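Probable glutathione reductase (Sinorhizobium meliloti, PDB 4DNA) probably reduces glutathione disulfide to glutathione with NADPH, working as a homodimer with one FAD bound in each subunit. Local coordinates at residues G17-R22 against H319-F324; I233-S238 against V246-K251; I368-A373 against I390-V395. All coordinates share one frame; numbering follows the deposited sequence.

From the N terminus, the chain enters the FAD-binding fold and runs through helix 15-25, which holds 17-22. Contact 1 closes only when 319-324 returns beside it, so its loop spans 296 residues. Contact 2 is nested inside that loop. It is a local hairpin, 233-238 against 246-251, closing over 7 residues, and belongs to the part that carries the predicted NAD(+) site. Contact 3 follows in series, spans 16 residues and pairs 368-373 with 390-395. The three contacts do not touch; their centres are about 37 to 43 Å apart. Contact 1 sets helix 15-25 against helix 314-329. Contact 2 lies in a three-stranded antiparallel sheet, contact 3 in the separate antiparallel sheet of the dimerisation domain.

Contact 1 of 3, residues G17-R22 against H319-F324; sequences GVRSGR and HEAMCF
Helices 15-25 and 314-329 run side by side here, at 25° and with 8.5 Å between the axes of the two short segments. The tight part is centred on A321. Its CB points at the other helix and sits between two neighbours on it. S20 OG is 3.3 Å from A321 CB. R19 CG lies 3.9 Å from the same methyl carbon. S20 and A321 are also the residues closest in the backbone, with CA atoms 5.3 Å apart. The serine hydroxyl stays beside its own backbone N (chi1 -68°) and is hydrogen-bonded to G16 O, so its polar need is met inside its helix. F324 comes in next to it, with CD2 4.2 Å from S20 OG. The F324 ring also meets Y302 edge-to-face.

The other side is looser and partly exposed. R19 leaves its helix with CG anti to the backbone N, and R19 CG is 4.3 Å from M322 CG. The arginine chain then bends twice. R22 NH2, from the same helix, lies above one face of its guanidinium, offset toward the rim. Selenomethionine M322 also packs on Y450 of the second subunit.

G17 fits the last glycine of a GxGxxG pattern, and the FAD lies about 8 Å from the A321 side chain. Helix 314-329 thus packs on the helix that follows the glycine-rich turn of a Rossmann-type FAD-binding fold.

Contact 2 of 3, residues I233-S238 against V246-K251; sequences IIQSVS and VATTMK
I233 comes just before the first strand of a beta hairpin whose strands, 234-239 and 245-249, form part of a three-stranded antiparallel sheet in the region that probably binds the nicotinamide nucleotide. The hairpin has a beta bulge, where Q235 and S236 together lie opposite T248. I233 touches beyond the strand end: its CG2 is 3.3 Å from CE of selenomethionine M250, and the two chains cross obliquely.

I234 pairs with T249 without hydrogen bonds. Its side chain shares a face with V237, A247 and T249, and it packs on L174 and A176 of strand 172-176.

Q235 is the extra residue and has a helix-like backbone. Its N donates to T248 O over 2.6 Å, from above the carbonyl plane and with a bent N-H angle of 142°. The side chain turns at chi2 (-87°) and crosses M250 at about a right angle. Both ends of the carboxamide meet the same carbon, with Q235 OE1 3.4 Å from M250 CG.

S236 accepts from T248 N through its carbonyl O. On the face shared by S236, S238, V246 and T248, T248 keeps CG2 anti to its backbone N, and T248 CG2 lies 3.9 Å from Q235 CG. S236 OG is 3.7 Å from T248 OG1. An alanine in place of T248 would remove CG2 and OG1 and would probably loosen the packing on Q235 CG and S236 OG.

V237 returns to the I234 face, paired with A247 without hydrogen bonds. A247 also packs on L174.

S238 closes the segment with two bonds to V246. S238 N meets V246 O at 2.8 Å, and V246 N meets S238 O nearly along the C=O axis.

Contact 3 of 3, residues I368-A373 against I390-V395; sequences IEVYRA and IMKLVV
The Y371 ring has the carbonyl O of L393 at its edge, near the ring plane. V395 approaches it obliquely, with its CG2 4.0 Å from Y371 CE1. K429 makes a cation-pi contact with the same ring, and Y371 OH is hydrogen-bonded to R400. The R372 guanidinium has I390 CG2 over one face. The arginine chain is extended from CG to NE, which carries R372 NH2 to 3.8 Å from I390 CD1.

Y371 and R372 lie on strand 367-375, and I390, L393 and V395 on the antiparallel strand 389-396, inside the antiparallel sheet of the dimerisation domain. E369, Y371 and A373 make hydrogen-bonded pairs with V395, L393 and M391. Six backbone bonds result. The L393 N to Y371 O bond is the straightest, 2.8 Å at 173°. V370 and R372 fall in the non-hydrogen-bonded pairs, opposite V394 and K392.

On the V370 face, the bent K392 chain lays CE 3.6 Å from V370 CG1. K392 NZ forms salt bridges with D210, D212 and E358, and R372 NH2 forms them with D212 and E374. The shared acid would probably offset the repulsion between R372 NE and K392 NZ, which are 6.1 Å apart.

Contact 1 of 3, residues G17-R22 against H319-F324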
ATOM      1  N   GLY A  17     -21.150 -19.387  -6.246  1.00 72.48           N
ATOM      2  CA  GLY A  17     -22.225 -20.220  -5.756  1.00 72.68           C
ATOM      3  C   GLY A  17     -22.535 -19.991  -4.300  1.00 74.91           C
ATOM      4  O   GLY A  17     -23.702 -19.921  -3.913  1.00 76.67           O
ATOM      5  N   VAL A  18     -21.485 -19.875  -3.493  1.00 73.52           N
ATOM      6  CA  VAL A  18     -21.647 -19.716  -2.057  1.00 75.11           C
ATOM      7  C   VAL A  18     -22.331 -18.393  -1.747  1.00 75.33           C
ATOM      8  O   VAL A  18     -23.286 -18.347  -0.968  1.00 76.56           O
ATOM      9  CB  VAL A  18     -20.305 -19.839  -1.306  1.00 74.87           C
ATOM     10  CG1 VAL A  18     -20.421 -19.311   0.117  1.00 76.93           C
ATOM     11  CG2 VAL A  18     -19.837 -21.286  -1.307  1.00 74.57           C
ATOM     12  N   ARG A  19     -21.854 -17.327  -2.377  1.00 74.03           N
ATOM     13  CA  ARG A  19     -22.501 -16.040  -2.233  1.00 74.64           C
ATOM     14  C   ARG A  19     -23.978 -16.195  -2.569  1.00 75.81           C
ATOM     15  O   ARG A  19     -24.843 -15.875  -1.745  1.00 76.74           O
ATOM     16  CB  ARG A  19     -21.842 -14.991  -3.126  1.00 72.32           C
ATOM     17  CG  ARG A  19     -22.398 -13.576  -2.951  1.00 73.83           C
ATOM     18  CD  ARG A  19     -22.317 -13.057  -1.514  1.00 73.53           C
ATOM     19  NE  ARG A  19     -21.088 -13.469  -0.821  1.00 74.38           N
ATOM     20  CZ  ARG A  19     -20.078 -12.665  -0.490  1.00 75.97           C
ATOM     21  NH1 ARG A  19     -20.116 -11.368  -0.768  1.00 72.24           N
ATOM     22  NH2 ARG A  19     -19.020 -13.169   0.137  1.00 80.27           N
ATOM     23  N   SER A  20     -24.243 -16.737  -3.757  1.00 74.79           N
ATOM     24  CA  SER A  20     -25.590 -16.931  -4.247  1.00 75.74           C
ATOM     25  C   SER A  20     -26.468 -17.649  -3.242  1.00 77.86           C
ATOM     26  O   SER A  20     -27.483 -17.115  -2.818  1.00 78.86           O
ATOM     27  CB  SER A  20     -25.570 -17.676  -5.574  1.00 76.98           C
ATOM     28  OG  SER A  20     -25.004 -16.860  -6.585  1.00 80.69           O
ATOM     29  N   GLY A  21     -26.053 -18.847  -2.846  1.00 78.67           N
ATOM     30  CA  GLY A  21     -26.816 -19.668  -1.908  1.00 79.84           C
ATOM     31  C   GLY A  21     -27.047 -18.964  -0.583  1.00 81.16           C
ATOM     32  O   GLY A  21     -28.193 -18.780  -0.164  1.00 82.25           O
ATOM     33  N   ARG A  22     -25.953 -18.551   0.060  1.00 80.86           N
ATOM     34  CA  ARG A  22     -26.018 -17.895   1.358  1.00 79.97           C
ATOM     35  C   ARG A  22     -26.953 -16.716   1.271  1.00 81.43           C
ATOM     36  O   ARG A  22     -27.876 -16.620   2.065  1.00 84.43           O
ATOM     37  CB  ARG A  22     -24.633 -17.449   1.836  1.00 79.66           C
ATOM     38  CG  ARG A  22     -24.535 -17.168   3.332  1.00 82.00           C
ATOM     39  CD  ARG A  22     -23.189 -16.557   3.719  1.00 84.59           C
ATOM     40  NE  ARG A  22     -23.127 -15.138   3.377  1.00 84.18           N
ATOM     41  CZ  ARG A  22     -22.321 -14.611   2.459  1.00 85.19           C
ATOM     42  NH1 ARG A  22     -21.458 -15.382   1.788  1.00 84.49           N
ATOM     43  NH2 ARG A  22     -22.363 -13.298   2.223  1.00 81.23           N
ATOM     44  N   HIS A 319     -19.722 -10.315  -7.402  1.00 72.64           N
ATOM     45  CA  HIS A 319     -20.565  -9.207  -7.802  1.00 75.86           C
ATOM     46  C   HIS A 319     -21.697  -9.686  -8.659  1.00 76.33           C
ATOM     47  O   HIS A 319     -22.858  -9.302  -8.442  1.00 78.33           O
ATOM     48  CB  HIS A 319     -19.746  -8.136  -8.508  1.00 75.58           C
ATOM     49  CG  HIS A 319     -20.531  -6.891  -8.847  1.00 77.70           C
ATOM     50  ND1 HIS A 319     -21.279  -6.231  -7.935  1.00 79.90           N
ATOM     51  CD2 HIS A 319     -20.654  -6.188 -10.040  1.00 83.23           C
ATOM     52  CE1 HIS A 319     -21.858  -5.169  -8.517  1.00 77.60           C
ATOM     53  NE2 HIS A 319     -21.471  -5.140  -9.807  1.00 78.15           N
ATOM     54  N   GLU A 320     -21.367 -10.540  -9.631  1.00 75.66           N
ATOM     55  CA  GLU A 320     -22.362 -11.213 -10.471  1.00 80.76           C
ATOM     56  C   GLU A 320     -23.475 -11.877  -9.653  1.00 77.75           C
ATOM     57  O   GLU A 320     -24.644 -11.827 -10.043  1.00 77.35           O
ATOM     58  CB  GLU A 320     -21.695 -12.264 -11.349  1.00 76.10           C
ATOM     59  CG  GLU A 320     -20.862 -11.703 -12.488  1.00 79.43           C
ATOM     60  CD  GLU A 320     -20.070 -12.780 -13.213  1.00 83.75           C
ATOM     61  OE1 GLU A 320     -20.106 -13.949 -12.761  1.00 76.19           O
ATOM     62  OE2 GLU A 320     -19.411 -12.465 -14.235  1.00 91.80           O
ATOM     63  N   ALA A 321     -23.092 -12.478  -8.530  1.00 75.92           N
ATOM     64  CA  ALA A 321     -23.997 -13.220  -7.673  1.00 76.77           C
ATOM     65  C   ALA A 321     -24.945 -12.330  -6.879  1.00 77.73           C
ATOM     66  O   ALA A 321     -26.083 -12.710  -6.594  1.00 78.07           O
ATOM     67  CB  ALA A 321     -23.204 -14.113  -6.736  1.00 78.12           C
HETATM   68  N   MSE A 322     -24.461 -11.150  -6.517  1.00 78.87           N
HETATM   69  CA  MSE A 322     -25.279 -10.167  -5.829  1.00 78.24           C
HETATM   70  C   MSE A 322     -26.221  -9.587  -6.828  1.00 76.91           C
HETATM   71  O   MSE A 322     -27.418  -9.522  -6.587  1.00 78.90           O
HETATM   72  CB  MSE A 322     -24.434  -9.062  -5.242  1.00 79.41           C
HETATM   73  CG  MSE A 322     -23.511  -9.635  -4.179  1.00 82.95           C
HETATM   74 SE   MSE A 322     -22.639  -8.146  -3.217  1.00109.40          SE
HETATM   75  CE  MSE A 322     -21.710  -7.229  -4.722  1.00 81.42           C
ATOM     76  N   CYS A 323     -25.700  -9.176  -7.971  1.00 77.43           N
ATOM     77  CA  CYS A 323     -26.566  -8.719  -9.047  1.00 78.65           C
ATOM     78  C   CYS A 323     -27.641  -9.731  -9.405  1.00 77.37           C
ATOM     79  O   CYS A 323     -28.759  -9.347  -9.736  1.00 77.93           O
ATOM     80  CB  CYS A 323     -25.756  -8.298 -10.265  1.00 80.68           C
ATOM     81  SG  CYS A 323     -24.960  -6.724  -9.926  1.00 82.83           S
ATOM     82  N   PHE A 324     -27.312 -11.017  -9.313  1.00 76.39           N
ATOM     83  CA  PHE A 324     -28.315 -12.052  -9.496  1.00 76.53           C
ATOM     84  C   PHE A 324     -29.409 -12.004  -8.406  1.00 79.04           C
ATOM     85  O   PHE A 324     -30.594 -11.942  -8.730  1.00 80.26           O
ATOM     86  CB  PHE A 324     -27.702 -13.454  -9.569  1.00 75.43           C
ATOM     87  CG  PHE A 324     -28.684 -14.538  -9.223  1.00 78.01           C
ATOM     88  CD1 PHE A 324     -29.720 -14.857 -10.088  1.00 78.65           C
ATOM     89  CD2 PHE A 324     -28.615 -15.193  -7.997  1.00 78.80           C
ATOM     90  CE1 PHE A 324     -30.645 -15.827  -9.755  1.00 79.08           C
ATOM     91  CE2 PHE A 324     -29.545 -16.169  -7.658  1.00 78.55           C
ATOM     92  CZ  PHE A 324     -30.558 -16.486  -8.539  1.00 79.16           C
TER

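Contact 2 of 3, residues I233-S238 against V246-K251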
ATOM      1  N   ILE A 233       7.742 -22.714 -27.807  1.00 81.12           N
ATOM      2  CA  ILE A 233       6.703 -23.674 -27.469  1.00 80.57           C
ATOM      3  C   ILE A 233       7.369 -24.986 -27.045  1.00 82.53           C
ATOM      4  O   ILE A 233       8.501 -25.268 -27.460  1.00 84.19           O
ATOM      5  CB  ILE A 233       5.780 -23.876 -28.708  1.00 82.91           C
ATOM      6  CG1 ILE A 233       4.332 -24.159 -28.293  1.00 88.20           C
ATOM      7  CG2 ILE A 233       6.323 -24.916 -29.690  1.00 86.82           C
ATOM      8  CD1 ILE A 233       3.314 -23.781 -29.360  1.00 87.14           C
ATOM      9  N   ILE A 234       6.688 -25.786 -26.228  1.00 80.55           N
ATOM     10  CA  ILE A 234       7.163 -27.156 -25.946  1.00 81.61           C
ATOM     11  C   ILE A 234       6.655 -28.161 -27.000  1.00 82.57           C
ATOM     12  O   ILE A 234       5.442 -28.328 -27.153  1.00 82.10           O
ATOM     13  CB  ILE A 234       6.794 -27.617 -24.515  1.00 80.22           C
ATOM     14  CG1 ILE A 234       7.583 -26.817 -23.484  1.00 78.62           C
ATOM     15  CG2 ILE A 234       7.084 -29.100 -24.321  1.00 81.52           C
ATOM     16  CD1 ILE A 234       7.110 -27.004 -22.063  1.00 78.21           C
ATOM     17  N   GLN A 235       7.585 -28.797 -27.731  1.00 84.10           N
ATOM     18  CA  GLN A 235       7.264 -29.831 -28.743  1.00 86.20           C
ATOM     19  C   GLN A 235       6.653 -31.071 -28.072  1.00 85.45           C
ATOM     20  O   GLN A 235       5.618 -31.586 -28.515  1.00 85.26           O
ATOM     21  CB  GLN A 235       8.504 -30.281 -29.557  1.00 88.87           C
ATOM     22  CG  GLN A 235       9.465 -29.208 -30.057  1.00 89.34           C
ATOM     23  CD  GLN A 235       9.077 -28.608 -31.396  1.00 92.34           C
ATOM     24  OE1 GLN A 235       7.939 -28.181 -31.594  1.00 90.36           O
ATOM     25  NE2 GLN A 235      10.034 -28.550 -32.316  1.00 93.31           N
ATOM     26  N   SER A 236       7.318 -31.543 -27.010  1.00 85.95           N
ATOM     27  CA  SER A 236       6.909 -32.735 -26.253  1.00 85.56           C
ATOM     28  C   SER A 236       7.654 -32.852 -24.924  1.00 82.98           C
ATOM     29  O   SER A 236       8.772 -32.342 -24.773  1.00 83.94           O
ATOM     30  CB  SER A 236       7.174 -33.996 -27.064  1.00 85.70           C
ATOM     31  OG  SER A 236       8.564 -34.162 -27.234  1.00 85.59           O
ATOM     32  N   VAL A 237       7.032 -33.542 -23.975  1.00 81.93           N
ATOM     33  CA  VAL A 237       7.670 -33.840 -22.708  1.00 81.39           C
ATOM     34  C   VAL A 237       7.859 -35.341 -22.606  1.00 83.02           C
ATOM     35  O   VAL A 237       6.987 -36.115 -23.017  1.00 84.08           O
ATOM     36  CB  VAL A 237       6.841 -33.346 -21.500  1.00 79.81           C
ATOM     37  CG1 VAL A 237       7.599 -33.564 -20.197  1.00 79.82           C
ATOM     38  CG2 VAL A 237       6.492 -31.873 -21.636  1.00 77.69           C
ATOM     39  N   SER A 238       9.010 -35.740 -22.068  1.00 83.51           N
ATOM     40  CA  SER A 238       9.252 -37.126 -21.692  1.00 84.67           C
ATOM     41  C   SER A 238      10.053 -37.232 -20.378  1.00 85.26           C
ATOM     42  O   SER A 238      10.744 -36.284 -19.972  1.00 83.47           O
ATOM     43  CB  SER A 238       9.970 -37.865 -22.811  1.00 86.18           C
ATOM     44  OG  SER A 238      11.359 -37.654 -22.697  1.00 86.97           O
ATOM     45  N   VAL A 246      12.248 -34.284 -19.282  1.00 81.15           N
ATOM     46  CA  VAL A 246      12.941 -33.700 -20.406  1.00 81.74           C
ATOM     47  C   VAL A 246      11.890 -33.098 -21.322  1.00 82.19           C
ATOM     48  O   VAL A 246      10.975 -33.794 -21.768  1.00 82.37           O
ATOM     49  CB  VAL A 246      13.765 -34.746 -21.173  1.00 84.08           C
ATOM     50  CG1 VAL A 246      14.626 -34.067 -22.227  1.00 85.14           C
ATOM     51  CG2 VAL A 246      14.632 -35.540 -20.210  1.00 86.17           C
ATOM     52  N   ALA A 247      12.019 -31.800 -21.578  1.00 81.59           N
ATOM     53  CA  ALA A 247      11.092 -31.083 -22.436  1.00 80.43           C
ATOM     54  C   ALA A 247      11.784 -30.634 -23.706  1.00 82.49           C
ATOM     55  O   ALA A 247      12.885 -30.084 -23.657  1.00 83.19           O
ATOM     56  CB  ALA A 247      10.533 -29.888 -21.705  1.00 79.67           C
ATOM     57  N   THR A 248      11.124 -30.869 -24.837  1.00 84.62           N
ATOM     58  CA  THR A 248      11.671 -30.530 -26.155  1.00 85.38           C
ATOM     59  C   THR A 248      11.106 -29.212 -26.677  1.00 83.52           C
ATOM     60  O   THR A 248       9.909 -28.941 -26.600  1.00 83.70           O
ATOM     61  CB  THR A 248      11.459 -31.680 -27.166  1.00 87.86           C
ATOM     62  OG1 THR A 248      11.929 -32.901 -26.582  1.00 89.63           O
ATOM     63  CG2 THR A 248      12.208 -31.440 -28.482  1.00 87.02           C
ATOM     64  N   THR A 249      11.999 -28.397 -27.211  1.00 84.56           N
ATOM     65  CA  THR A 249      11.688 -27.042 -27.583  1.00 84.50           C
ATOM     66  C   THR A 249      12.010 -26.872 -29.049  1.00 86.77           C
ATOM     67  O   THR A 249      12.916 -27.530 -29.554  1.00 88.16           O
ATOM     68  CB  THR A 249      12.548 -26.100 -26.734  1.00 84.14           C
ATOM     69  OG1 THR A 249      12.079 -26.133 -25.381  1.00 81.25           O
ATOM     70  CG2 THR A 249      12.480 -24.707 -27.237  1.00 84.24           C
HETATM   71  N   MSE A 250      11.261 -26.013 -29.737  1.00 86.26           N
HETATM   72  CA  MSE A 250      11.586 -25.657 -31.124  1.00 89.29           C
HETATM   73  C   MSE A 250      12.942 -25.010 -31.151  1.00 88.54           C
HETATM   74  O   MSE A 250      13.832 -25.414 -31.916  1.00 88.70           O
HETATM   75  CB  MSE A 250      10.622 -24.612 -31.677  1.00 88.51           C
HETATM   76  CG  MSE A 250       9.348 -25.160 -32.317  1.00 93.90           C
HETATM   77 SE   MSE A 250       8.570 -23.732 -33.447  1.00119.76          SE
HETATM   78  CE  MSE A 250       6.801 -23.438 -32.601  1.00 96.31           C
ATOM     79  N   LYS A 251      13.112 -24.023 -30.273  1.00 87.01           N
ATOM     80  CA  LYS A 251      14.221 -23.085 -30.358  1.00 86.66           C
ATOM     81  C   LYS A 251      15.372 -23.274 -29.354  1.00 87.98           C
ATOM     82  O   LYS A 251      16.527 -23.031 -29.694  1.00 90.07           O
ATOM     83  CB  LYS A 251      13.679 -21.660 -30.312  1.00 85.70           C
ATOM     84  CG  LYS A 251      12.655 -21.384 -31.405  1.00 86.57           C
ATOM     85  CD  LYS A 251      12.400 -19.899 -31.590  1.00 84.11           C
ATOM     86  CE  LYS A 251      11.341 -19.674 -32.655  1.00 83.29           C
ATOM     87  NZ  LYS A 251      10.989 -18.233 -32.774  1.00 80.57           N
TER

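Contact 3 of 3, residues I368-A373 against I390-V395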
ATOM      1  N   ILE A 368      -2.824  12.168 -25.895  1.00 64.18           N
ATOM      2  CA  ILE A 368      -2.731  11.713 -24.510  1.00 64.64           C
ATOM      3  C   ILE A 368      -1.503  12.290 -23.842  1.00 64.22           C
ATOM      4  O   ILE A 368      -0.544  12.663 -24.520  1.00 64.54           O
ATOM      5  CB  ILE A 368      -2.746  10.176 -24.369  1.00 62.68           C
ATOM      6  CG1 ILE A 368      -1.720   9.544 -25.297  1.00 62.71           C
ATOM      7  CG2 ILE A 368      -4.134   9.635 -24.659  1.00 62.18           C
ATOM      8  CD1 ILE A 368      -1.411   8.112 -24.935  1.00 61.80           C
ATOM      9  N   GLU A 369      -1.547  12.386 -22.518  1.00 62.67           N
ATOM     10  CA  GLU A 369      -0.363  12.766 -21.754  1.00 62.54           C
ATOM     11  C   GLU A 369       0.001  11.603 -20.845  1.00 61.59           C
ATOM     12  O   GLU A 369      -0.872  10.961 -20.247  1.00 60.96           O
ATOM     13  CB  GLU A 369      -0.588  14.064 -20.972  1.00 62.57           C
ATOM     14  CG  GLU A 369      -0.914  15.263 -21.864  1.00 65.15           C
ATOM     15  CD  GLU A 369      -1.696  16.393 -21.184  1.00 65.60           C
ATOM     16  OE1 GLU A 369      -2.416  16.160 -20.188  1.00 63.12           O
ATOM     17  OE2 GLU A 369      -1.603  17.539 -21.678  1.00 67.25           O
ATOM     18  N   VAL A 370       1.295  11.306 -20.784  1.00 62.13           N
ATOM     19  CA  VAL A 370       1.804  10.182 -19.996  1.00 61.61           C
ATOM     20  C   VAL A 370       2.763  10.694 -18.917  1.00 61.64           C
ATOM     21  O   VAL A 370       3.637  11.548 -19.176  1.00 61.30           O
ATOM     22  CB  VAL A 370       2.473   9.117 -20.886  1.00 60.74           C
ATOM     23  CG1 VAL A 370       3.059   7.999 -20.047  1.00 60.79           C
ATOM     24  CG2 VAL A 370       1.469   8.555 -21.879  1.00 60.63           C
ATOM     25  N   TYR A 371       2.562  10.179 -17.704  1.00 60.12           N
ATOM     26  CA  TYR A 371       3.292  10.622 -16.547  1.00 59.11           C
ATOM     27  C   TYR A 371       4.008   9.405 -15.948  1.00 59.80           C
ATOM     28  O   TYR A 371       3.391   8.561 -15.307  1.00 60.14           O
ATOM     29  CB  TYR A 371       2.328  11.317 -15.579  1.00 59.77           C
ATOM     30  CG  TYR A 371       1.697  12.622 -16.121  1.00 60.64           C
ATOM     31  CD1 TYR A 371       0.558  12.595 -16.938  1.00 60.33           C
ATOM     32  CD2 TYR A 371       2.224  13.881 -15.788  1.00 61.79           C
ATOM     33  CE1 TYR A 371      -0.021  13.767 -17.405  1.00 60.54           C
ATOM     34  CE2 TYR A 371       1.653  15.052 -16.264  1.00 62.45           C
ATOM     35  CZ  TYR A 371       0.533  14.986 -17.074  1.00 61.30           C
ATOM     36  OH  TYR A 371      -0.045  16.137 -17.562  1.00 61.96           O
ATOM     37  N   ARG A 372       5.315   9.308 -16.198  1.00 61.70           N
ATOM     38  CA  ARG A 372       6.085   8.098 -15.915  1.00 60.73           C
ATOM     39  C   ARG A 372       7.147   8.369 -14.865  1.00 62.51           C
ATOM     40  O   ARG A 372       7.921   9.315 -14.974  1.00 63.53           O
ATOM     41  CB  ARG A 372       6.752   7.577 -17.192  1.00 62.41           C
ATOM     42  CG  ARG A 372       7.170   6.112 -17.138  1.00 62.21           C
ATOM     43  CD  ARG A 372       8.137   5.720 -18.242  1.00 63.39           C
ATOM     44  NE  ARG A 372       8.561   4.321 -18.115  1.00 64.04           N
ATOM     45  CZ  ARG A 372       9.721   3.911 -17.592  1.00 64.83           C
ATOM     46  NH1 ARG A 372      10.617   4.785 -17.140  1.00 65.07           N
ATOM     47  NH2 ARG A 372       9.996   2.615 -17.524  1.00 63.20           N
ATOM     48  N   ALA A 373       7.175   7.523 -13.846  1.00 64.35           N
ATOM     49  CA  ALA A 373       8.080   7.697 -12.723  1.00 64.73           C
ATOM     50  C   ALA A 373       8.898   6.436 -12.557  1.00 66.77           C
ATOM     51  O   ALA A 373       8.340   5.345 -12.477  1.00 65.74           O
ATOM     52  CB  ALA A 373       7.288   7.973 -11.457  1.00 68.43           C
ATOM     53  N   ILE A 390       8.394   1.404 -11.124  1.00 63.71           N
ATOM     54  CA  ILE A 390       7.781   2.134 -12.219  1.00 63.13           C
ATOM     55  C   ILE A 390       6.352   2.491 -11.841  1.00 64.11           C
ATOM     56  O   ILE A 390       5.597   1.636 -11.384  1.00 63.37           O
ATOM     57  CB  ILE A 390       7.886   1.382 -13.555  1.00 63.64           C
ATOM     58  CG1 ILE A 390       9.351   1.291 -13.982  1.00 65.54           C
ATOM     59  CG2 ILE A 390       7.143   2.126 -14.647  1.00 65.04           C
ATOM     60  CD1 ILE A 390       9.686   0.047 -14.777  1.00 66.00           C
HETATM   61  N   MSE A 391       6.016   3.772 -11.994  1.00 64.67           N
HETATM   62  CA  MSE A 391       4.691   4.305 -11.662  1.00 63.74           C
HETATM   63  C   MSE A 391       4.208   5.151 -12.797  1.00 62.04           C
HETATM   64  O   MSE A 391       4.766   6.218 -13.054  1.00 64.27           O
HETATM   65  CB  MSE A 391       4.815   5.194 -10.443  1.00 64.48           C
HETATM   66  CG  MSE A 391       4.803   4.299  -9.218  1.00 66.48           C
HETATM   67 SE   MSE A 391       4.468   5.364  -7.595  1.00 80.09          SE
HETATM   68  CE  MSE A 391       4.235   3.892  -6.307  1.00 71.73           C
ATOM     69  N   LYS A 392       3.171   4.698 -13.498  1.00 60.80           N
ATOM     70  CA  LYS A 392       2.821   5.332 -14.756  1.00 60.46           C
ATOM     71  C   LYS A 392       1.359   5.700 -14.844  1.00 58.16           C
ATOM     72  O   LYS A 392       0.499   4.849 -14.695  1.00 58.01           O
ATOM     73  CB  LYS A 392       3.254   4.450 -15.930  1.00 60.05           C
ATOM     74  CG  LYS A 392       2.587   4.750 -17.260  1.00 59.13           C
ATOM     75  CD  LYS A 392       3.594   4.671 -18.400  1.00 61.64           C
ATOM     76  CE  LYS A 392       2.935   4.457 -19.755  1.00 60.13           C
ATOM     77  NZ  LYS A 392       2.964   3.046 -20.204  1.00 62.42           N
ATOM     78  N   LEU A 393       1.103   6.980 -15.093  1.00 58.34           N
ATOM     79  CA  LEU A 393      -0.241   7.511 -15.259  1.00 58.68           C
ATOM     80  C   LEU A 393      -0.521   7.858 -16.704  1.00 60.14           C
ATOM     81  O   LEU A 393       0.328   8.478 -17.365  1.00 60.42           O
ATOM     82  CB  LEU A 393      -0.417   8.769 -14.417  1.00 59.25           C
ATOM     83  CG  LEU A 393      -0.616   8.528 -12.920  1.00 57.52           C
ATOM     84  CD1 LEU A 393      -0.576   9.826 -12.132  1.00 57.50           C
ATOM     85  CD2 LEU A 393      -1.930   7.823 -12.713  1.00 57.22           C
ATOM     86  N   VAL A 394      -1.708   7.474 -17.193  1.00 59.97           N
ATOM     87  CA  VAL A 394      -2.115   7.783 -18.576  1.00 59.97           C
ATOM     88  C   VAL A 394      -3.356   8.695 -18.576  1.00 59.85           C
ATOM     89  O   VAL A 394      -4.358   8.388 -17.912  1.00 59.86           O
ATOM     90  CB  VAL A 394      -2.367   6.508 -19.403  1.00 59.56           C
ATOM     91  CG1 VAL A 394      -2.642   6.867 -20.850  1.00 59.43           C
ATOM     92  CG2 VAL A 394      -1.182   5.556 -19.314  1.00 58.58           C
ATOM     93  N   VAL A 395      -3.276   9.806 -19.317  1.00 59.87           N
ATOM     94  CA  VAL A 395      -4.239  10.911 -19.215  1.00 59.96           C
ATOM     95  C   VAL A 395      -4.780  11.398 -20.567  1.00 61.07           C
ATOM     96  O   VAL A 395      -4.021  11.562 -21.535  1.00 62.13           O
ATOM     97  CB  VAL A 395      -3.589  12.088 -18.481  1.00 59.58           C
ATOM     98  CG1 VAL A 395      -4.384  13.377 -18.657  1.00 60.45           C
ATOM     99  CG2 VAL A 395      -3.401  11.729 -17.013  1.00 58.87           C
TER